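Local structure of ribonuclease S-F11 (Nicotiana alata, 1IOO) at residues R125-G129 and S130-F134; T133-D136 and I137-I141; C169-N173 and A174-F178. The protein cleaves RNA as a secreted T2-family ribonuclease of the style, associated with the rejection of self pollen in gametophytic self-incompatibility. All coordinates share one frame; numbering follows the deposited sequence.

How the contacts relate
Contacts 1 and 2 are neighbours in chain and space: they share Thr133 and Phe134, their centres lie about 9 Å apart, and Ile126 CD1 of contact 1 packs on the first turns of helix 134-145. Contact 1 is a surface turn leading into strand 130-132, held largely by one tyrosine. Contact 2 is a partly buried helix start with an apolar inner side and a polar outer one. Contact 3, also partly buried, is a hairpin on the five-stranded sheet; its centre is about 28 Å from that of contact 1 and about 21 Å from that of contact 2. There, backbone pairing and a sulfur-aromatic contact dominate.

Contact 1 of 3, residues R125-G129 and S130-F134; sequences RIIPG and SSYTF
Tyr132 folds back over Ile126 and reaches Ile127 with its hydroxyl, tying strand 130-132 to the loop before it. The apolar part of the contact is flat-on. Ile126 CG2 stands over the ring centre, 3.8 Å from the Tyr132 centroid and 13° off its normal, a CH-pi contact. The other branch follows, with Ile126 CG1 3.8 Å from Tyr132 CD2, so a beta-branched residue suits the place by offering two carbons to one ring. Tyr132 CG lies beside its own backbone N (chi1 -49°), which lays the ring along the loop.

The direct hydrogen bond runs from Tyr132 OH to Ile127 O, at 2.8 Å. It arrives in the carbonyl plane on a lone pair, with a C=O...donor angle of 125°. With a phenylalanine in its place, the ring could still lie on Ile126, but Ile127 O would probably be left without this donor and the turn without the direct tie from this side chain.

Ser130 N is buried by the turn and has no partner; it stands 3.8 Å from Ile127 O, which takes the tyrosine hydroxyl instead. A water adds a second link, donating to Pro128 O at 2.7 Å and lying 3.0 Å from Ser130 OG.

The backbone explains the sequence. Gly129 has a positive phi at which a CB would jam against Pro128 O. Beyond the turn, Gly129, Ser130 and Tyr132 bond to strand 192-194. The whole is a Schellman motif, with Arg125 as its C-prime residue ending helix 117-123, followed by a type II beta turn from Ile127 to Ser130 that opens a two-stranded antiparallel sheet.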
loop_
_atom_site.group_PDB
_atom_site.type_symbol
_atom_site.label_atom_id
_atom_site.label_comp_id
_atom_site.label_asym_id
_atom_site.label_seq_id
_atom_site.Cartn_x
_atom_site.Cartn_y
_atom_site.Cartn_z
ATOM N N ARG A 125 12.497 -13.941 -10.810
ATOM C CA ARG A 125 11.826 -15.200 -11.110
ATOM C C ARG A 125 10.670 -15.472 -10.162
ATOM O O ARG A 125 10.381 -16.619 -9.820
ATOM C CB ARG A 125 12.843 -16.340 -11.124
ATOM C CG ARG A 125 13.877 -16.127 -12.227
ATOM C CD ARG A 125 14.855 -17.275 -12.373
ATOM N NE ARG A 125 15.825 -16.989 -13.427
ATOM C CZ ARG A 125 16.787 -17.822 -13.810
ATOM N NH1 ARG A 125 16.912 -19.006 -13.226
ATOM N NH2 ARG A 125 17.627 -17.467 -14.774
ATOM N N ILE A 126 10.011 -14.399 -9.738
ATOM C CA ILE A 126 8.836 -14.496 -8.877
ATOM C C ILE A 126 7.634 -13.914 -9.606
ATOM O O ILE A 126 7.546 -12.703 -9.800
ATOM C CB ILE A 126 9.061 -13.741 -7.539
ATOM C CG1 ILE A 126 10.188 -14.413 -6.745
ATOM C CG2 ILE A 126 7.781 -13.738 -6.704
ATOM C CD1 ILE A 126 10.626 -13.627 -5.514
ATOM N N ILE A 127 6.724 -14.781 -10.042
ATOM C CA ILE A 127 5.564 -14.335 -10.804
ATOM C C ILE A 127 4.263 -14.907 -10.249
ATOM O O ILE A 127 4.264 -15.919 -9.550
ATOM C CB ILE A 127 5.701 -14.733 -12.292
ATOM C CG1 ILE A 127 5.896 -16.245 -12.415
ATOM C CG2 ILE A 127 6.874 -13.985 -12.918
ATOM C CD1 ILE A 127 5.946 -16.746 -13.858
ATOM N N PRO A 128 3.133 -14.254 -10.555
ATOM C CA PRO A 128 1.834 -14.729 -10.066
ATOM C C PRO A 128 1.530 -16.131 -10.565
ATOM O O PRO A 128 1.945 -16.512 -11.661
ATOM C CB PRO A 128 0.861 -13.693 -10.618
ATOM C CG PRO A 128 1.696 -12.439 -10.665
ATOM C CD PRO A 128 2.994 -12.952 -11.233
ATOM N N GLY A 129 0.816 -16.902 -9.752
ATOM C CA GLY A 129 0.461 -18.254 -10.150
ATOM C C GLY A 129 1.251 -19.341 -9.446
ATOM O O GLY A 129 0.968 -20.524 -9.630
ATOM N N SER A 130 2.242 -18.951 -8.652
ATOM C CA SER A 130 3.056 -19.917 -7.921
ATOM C C SER A 130 3.372 -19.418 -6.520
ATOM O O SER A 130 2.999 -18.305 -6.149
ATOM C CB SER A 130 4.363 -20.194 -8.668
ATOM O OG SER A 130 4.104 -20.695 -9.966
ATOM N N SER A 131 4.061 -20.248 -5.746
ATOM C CA SER A 131 4.416 -19.894 -4.382
ATOM C C SER A 131 5.922 -19.780 -4.218
ATOM O O SER A 131 6.690 -20.484 -4.876
ATOM C CB SER A 131 3.853 -20.927 -3.411
ATOM O OG SER A 131 2.441 -20.976 -3.515
ATOM N N TYR A 132 6.340 -18.890 -3.326
ATOM C CA TYR A 132 7.750 -18.644 -3.091
ATOM C C TYR A 132 8.025 -18.443 -1.620
ATOM O O TYR A 132 7.116 -18.131 -0.851
ATOM C CB TYR A 132 8.165 -17.391 -3.858
ATOM C CG TYR A 132 7.708 -17.419 -5.294
ATOM C CD1 TYR A 132 6.411 -17.037 -5.644
ATOM C CD2 TYR A 132 8.560 -17.862 -6.301
ATOM C CE1 TYR A 132 5.974 -17.102 -6.963
ATOM C CE2 TYR A 132 8.135 -17.928 -7.625
ATOM C CZ TYR A 132 6.842 -17.548 -7.948
ATOM O OH TYR A 132 6.415 -17.617 -9.254
ATOM N N THR A 133 9.281 -18.609 -1.224
ATOM C CA THR A 133 9.642 -18.408 0.165
ATOM C C THR A 133 9.561 -16.938 0.526
ATOM O O THR A 133 9.732 -16.065 -0.328
ATOM C CB THR A 133 11.075 -18.900 0.487
ATOM O OG1 THR A 133 12.037 -18.127 -0.243
ATOM C CG2 THR A 133 11.224 -20.370 0.135
ATOM N N PHE A 134 9.278 -16.664 1.790
ATOM C CA PHE A 134 9.207 -15.297 2.260
ATOM C C PHE A 134 10.511 -14.561 1.973
ATOM O O PHE A 134 10.501 -13.424 1.500
ATOM C CB PHE A 134 8.940 -15.275 3.767
ATOM C CG PHE A 134 9.047 -13.911 4.377
ATOM C CD1 PHE A 134 7.942 -13.069 4.434
ATOM C CD2 PHE A 134 10.266 -13.459 4.870
ATOM C CE1 PHE A 134 8.054 -11.796 4.975
ATOM C CE2 PHE A 134 10.387 -12.186 5.411
ATOM C CZ PHE A 134 9.279 -11.354 5.463
HETATM O O HOH W 1 3.070 -18.946 -12.232
#

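Contact 2 of 3, residues T133-D136 and I137-I141; sequences TFQD and IFDAI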
loop_
_atom_site.group_PDB
_atom_site.type_symbol
_atom_site.label_atom_id
_atom_site.label_comp_id
_atom_site.label_asym_id
_atom_site.label_seq_id
_atom_site.Cartn_x
_atom_site.Cartn_y
_atom_site.Cartn_z
ATOM N N THR A 133 9.281 -18.609 -1.224
ATOM C CA THR A 133 9.642 -18.408 0.165
ATOM C C THR A 133 9.561 -16.938 0.526
ATOM O O THR A 133 9.732 -16.065 -0.328
ATOM C CB THR A 133 11.075 -18.900 0.487
ATOM O OG1 THR A 133 12.037 -18.127 -0.243
ATOM C CG2 THR A 133 11.224 -20.370 0.135
ATOM N N PHE A 134 9.278 -16.664 1.790
ATOM C CA PHE A 134 9.207 -15.297 2.260
ATOM C C PHE A 134 10.511 -14.561 1.973
ATOM O O PHE A 134 10.501 -13.424 1.500
ATOM C CB PHE A 134 8.940 -15.275 3.767
ATOM C CG PHE A 134 9.047 -13.911 4.377
ATOM C CD1 PHE A 134 7.942 -13.069 4.434
ATOM C CD2 PHE A 134 10.266 -13.459 4.870
ATOM C CE1 PHE A 134 8.054 -11.796 4.975
ATOM C CE2 PHE A 134 10.387 -12.186 5.411
ATOM C CZ PHE A 134 9.279 -11.354 5.463
ATOM N N GLN A 135 11.631 -15.229 2.243
ATOM C CA GLN A 135 12.946 -14.627 2.067
ATOM C C GLN A 135 13.198 -14.219 0.622
ATOM O O GLN A 135 13.779 -13.164 0.365
ATOM C CB GLN A 135 14.044 -15.589 2.528
ATOM C CG GLN A 135 15.388 -14.911 2.732
ATOM C CD GLN A 135 15.336 -13.845 3.811
ATOM O OE1 GLN A 135 14.870 -14.097 4.923
ATOM N NE2 GLN A 135 15.820 -12.649 3.492
ATOM N N ASP A 136 12.785 -15.058 -0.325
ATOM C CA ASP A 136 12.980 -14.735 -1.737
ATOM C C ASP A 136 12.188 -13.489 -2.126
ATOM O O ASP A 136 12.687 -12.623 -2.843
ATOM C CB ASP A 136 12.586 -15.916 -2.626
ATOM C CG ASP A 136 13.647 -17.008 -2.649
ATOM O OD1 ASP A 136 14.739 -16.789 -2.087
ATOM O OD2 ASP A 136 13.392 -18.078 -3.237
ATOM N N ILE A 137 10.950 -13.401 -1.650
ATOM C CA ILE A 137 10.126 -12.232 -1.920
ATOM C C ILE A 137 10.741 -10.993 -1.266
ATOM O O ILE A 137 10.910 -9.956 -1.907
ATOM C CB ILE A 137 8.686 -12.436 -1.385
ATOM C CG1 ILE A 137 8.006 -13.560 -2.166
ATOM C CG2 ILE A 137 7.879 -11.142 -1.522
ATOM C CD1 ILE A 137 6.696 -14.025 -1.556
ATOM N N PHE A 138 11.084 -11.126 0.012
ATOM C CA PHE A 138 11.706 -10.047 0.774
ATOM C C PHE A 138 12.974 -9.531 0.070
ATOM O O PHE A 138 13.127 -8.330 -0.152
ATOM C CB PHE A 138 12.051 -10.567 2.174
ATOM C CG PHE A 138 12.724 -9.560 3.062
ATOM C CD1 PHE A 138 11.985 -8.795 3.957
ATOM C CD2 PHE A 138 14.102 -9.391 3.016
ATOM C CE1 PHE A 138 12.617 -7.870 4.798
ATOM C CE2 PHE A 138 14.736 -8.474 3.848
ATOM C CZ PHE A 138 13.991 -7.715 4.738
ATOM N N ASP A 139 13.874 -10.447 -0.279
ATOM C CA ASP A 139 15.124 -10.076 -0.940
ATOM C C ASP A 139 14.877 -9.316 -2.247
ATOM O O ASP A 139 15.539 -8.317 -2.526
ATOM C CB ASP A 139 15.975 -11.318 -1.227
ATOM C CG ASP A 139 16.611 -11.901 0.026
ATOM O OD1 ASP A 139 16.605 -11.227 1.080
ATOM O OD2 ASP A 139 17.139 -13.034 -0.049
ATOM N N ALA A 140 13.932 -9.797 -3.048
ATOM C CA ALA A 140 13.620 -9.154 -4.317
ATOM C C ALA A 140 13.163 -7.708 -4.115
ATOM O O ALA A 140 13.634 -6.795 -4.793
ATOM C CB ALA A 140 12.549 -9.954 -5.051
ATOM N N ILE A 141 12.251 -7.499 -3.173
ATOM C CA ILE A 141 11.737 -6.159 -2.915
ATOM C C ILE A 141 12.816 -5.240 -2.342
ATOM O O ILE A 141 12.889 -4.066 -2.697
ATOM C CB ILE A 141 10.524 -6.217 -1.956
ATOM C CG1 ILE A 141 9.402 -7.054 -2.589
ATOM C CG2 ILE A 141 10.029 -4.813 -1.635
ATOM C CD1 ILE A 141 8.902 -6.533 -3.944
HETATM O O HOH W 2 16.541 -15.668 -0.448
#
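Thr133 O receives Ile137 N at 3.2 Å, the opening bond of helix 134-145. Thr133 is also the N-cap: its OG1 accepts Asp136 N at 3.2 Å, occupying an amide of the first turn that has no earlier carbonyl of the helix to bond. A short hydroxyl side chain suits this task.

Phe134 O takes Phe138 N at 2.8 Å. Both phenylalanines have CG anti to the backbone N, which brings their rings together one turn apart. The rings meet obliquely, planes at 31°, with Phe134 CE2 4.0 Å from Phe138 CB. Lys188 makes a cation-pi contact with Phe134, while Phe134 and Ile137 both rest on Ile151 of strand 150-154.

Gln135 is bent at chi2 (62°), which carries its amide forward to Asp139, one turn on. Its NE2 donates to Asp139 OD1 at 2.9 Å; the acceptor lies close to the amide plane, whereas the donor comes from above the carboxylate plane.

Asp136 O accepts Ala140 N at 3.1 Å. Outside the backbone, a water donates to both Asp136 OD1 and Asp139 OD2, at 2.7 Å each.

The two carboxylates would probably repel each other to some degree, but the bridging water, the Gln135 amide and their position at the positive end of the helix dipole are likely to ease the cost of two negative charges.

Contact 3 of 3, residues C169-N173 and A174-F178; sequences CFTPN and ADSMF
Met177 SD approaches the Phe170 ring obliquely, 4.2 Å from its centroid and 42° off the normal, in a Met-aromatic contact. The nearest ring atom is Phe170 CE2, at 3.5 Å from Met177 SD. The two side chains lie alongside each other and point the same way, and the bend of Met177 at chi2 (-56°) brings the sulfur to the ring. The Phe178 ring has a looser, oblique neighbour in Thr171, whose CG2 is 4.3 Å from Phe178 CD1.

These pairs belong to a beta hairpin in the antiparallel sheet, where the short strand 177-178 pairs with the last residues of strand 162-170. Phe170 and Met177 form a non-hydrogen-bonded antiparallel pair, and Phe170 turns its bulk inward against Leu7 and Leu111, a place that suits a large apolar ring.

Next to them, Thr171 N donates to Ser176 O at 2.9 Å. The chain then reverses through a type I beta turn from Thr171 to Ala174, closed by Ala174 N donating to Thr171 O at 2.7 Å. Pro172, with its restricted phi, fits the second position of that turn. Ala174 follows with a positive phi, and its small methyl packs on Leu107 of helix 101-113. Asn173 and Asp175 come too close in the model for their side-chain bonds, or those of Thr171 OG1 to them, to be trusted in detail.

At the far end, Phe178 N donates to Cys169 O at 3.0 Å, but the bond is bent and this pairing loose. The disulfide from Cys169 to Cys180 ties strand 162-170 covalently to the chain just after strand 177-178. On the backbone of the same cysteine, Cys169 N donates to a water 2.9 Å away.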
loop_
_atom_site.group_PDB
_atom_site.type_symbol
_atom_site.label_atom_id
_atom_site.label_comp_id
_atom_site.label_asym_id
_atom_site.label_seq_id
_atom_site.Cartn_x
_atom_site.Cartn_y
_atom_site.Cartn_z
ATOM N N CYS A 169 9.004 1.806 3.439
ATOM C CA CYS A 169 9.081 2.948 4.341
ATOM C C CYS A 169 10.073 4.005 3.892
ATOM O O CYS A 169 11.082 3.720 3.247
ATOM C CB CYS A 169 9.380 2.437 5.758
ATOM S SG CYS A 169 7.995 1.370 6.273
ATOM N N PHE A 170 9.748 5.243 4.248
ATOM C CA PHE A 170 10.549 6.413 3.913
ATOM C C PHE A 170 10.672 7.329 5.114
ATOM O O PHE A 170 9.910 7.215 6.074
ATOM C CB PHE A 170 9.864 7.240 2.817
ATOM C CG PHE A 170 9.618 6.500 1.537
ATOM C CD1 PHE A 170 8.537 5.636 1.405
ATOM C CD2 PHE A 170 10.475 6.675 0.457
ATOM C CE1 PHE A 170 8.318 4.953 0.202
ATOM C CE2 PHE A 170 10.264 5.999 -0.743
ATOM C CZ PHE A 170 9.186 5.138 -0.869
ATOM N N THR A 171 11.633 8.241 5.068
ATOM C CA THR A 171 11.738 9.225 6.125
ATOM C C THR A 171 10.530 10.159 6.049
ATOM O O THR A 171 9.878 10.236 5.010
ATOM C CB THR A 171 13.037 10.036 5.993
ATOM O OG1 THR A 171 13.162 10.532 4.655
ATOM C CG2 THR A 171 14.238 9.159 6.332
ATOM N N PRO A 172 10.200 10.859 7.144
ATOM C CA PRO A 172 9.050 11.771 7.159
ATOM C C PRO A 172 8.974 12.739 5.973
ATOM O O PRO A 172 7.881 13.050 5.492
ATOM C CB PRO A 172 9.197 12.474 8.502
ATOM C CG PRO A 172 9.722 11.366 9.371
ATOM C CD PRO A 172 10.805 10.764 8.486
ATOM N N ASN A 173 10.127 13.209 5.504
ATOM C CA ASN A 173 10.167 14.140 4.376
ATOM C C ASN A 173 10.133 13.401 3.034
ATOM O O ASN A 173 10.106 14.026 1.971
ATOM C CB ASN A 173 11.416 15.034 4.461
ATOM C CG ASN A 173 12.696 14.238 4.598
ATOM O OD1 ASN A 173 12.677 13.009 4.555
ATOM N ND2 ASN A 173 13.817 14.933 4.762
ATOM N N ALA A 174 10.140 12.071 3.096
ATOM C CA ALA A 174 10.074 11.215 1.908
ATOM C C ALA A 174 11.279 11.406 0.986
ATOM O O ALA A 174 11.212 11.092 -0.201
ATOM C CB ALA A 174 8.785 11.486 1.138
ATOM N N ASP A 175 12.388 11.886 1.537
ATOM C CA ASP A 175 13.583 12.126 0.733
ATOM C C ASP A 175 14.560 10.952 0.811
ATOM O O ASP A 175 15.472 10.838 -0.012
ATOM C CB ASP A 175 14.275 13.406 1.205
ATOM C CG ASP A 175 14.992 13.225 2.525
ATOM O OD1 ASP A 175 14.524 12.410 3.343
ATOM O OD2 ASP A 175 16.019 13.900 2.750
ATOM N N SER A 176 14.363 10.082 1.798
ATOM C CA SER A 176 15.242 8.928 1.981
ATOM C C SER A 176 14.455 7.681 2.381
ATOM O O SER A 176 13.299 7.767 2.795
ATOM C CB SER A 176 16.279 9.218 3.066
ATOM O OG SER A 176 17.012 10.397 2.780
ATOM N N MET A 177 15.097 6.523 2.262
ATOM C CA MET A 177 14.468 5.264 2.633
ATOM C C MET A 177 14.570 5.027 4.138
ATOM O O MET A 177 15.399 5.631 4.822
ATOM C CB MET A 177 15.121 4.100 1.887
ATOM C CG MET A 177 15.022 4.213 0.379
ATOM S SD MET A 177 13.308 4.390 -0.154
ATOM C CE MET A 177 13.395 3.741 -1.793
ATOM N N PHE A 178 13.712 4.149 4.648
ATOM C CA PHE A 178 13.690 3.826 6.068
ATOM C C PHE A 178 13.263 2.379 6.277
ATOM O O PHE A 178 12.465 1.844 5.507
ATOM C CB PHE A 178 12.726 4.760 6.810
ATOM C CG PHE A 178 12.983 4.853 8.290
ATOM C CD1 PHE A 178 14.069 5.581 8.775
ATOM C CD2 PHE A 178 12.146 4.211 9.198
ATOM C CE1 PHE A 178 14.320 5.668 10.144
ATOM C CE2 PHE A 178 12.387 4.289 10.574
ATOM C CZ PHE A 178 13.477 5.022 11.046
HETATM O O HOH W 3 11.129 -0.099 3.252
#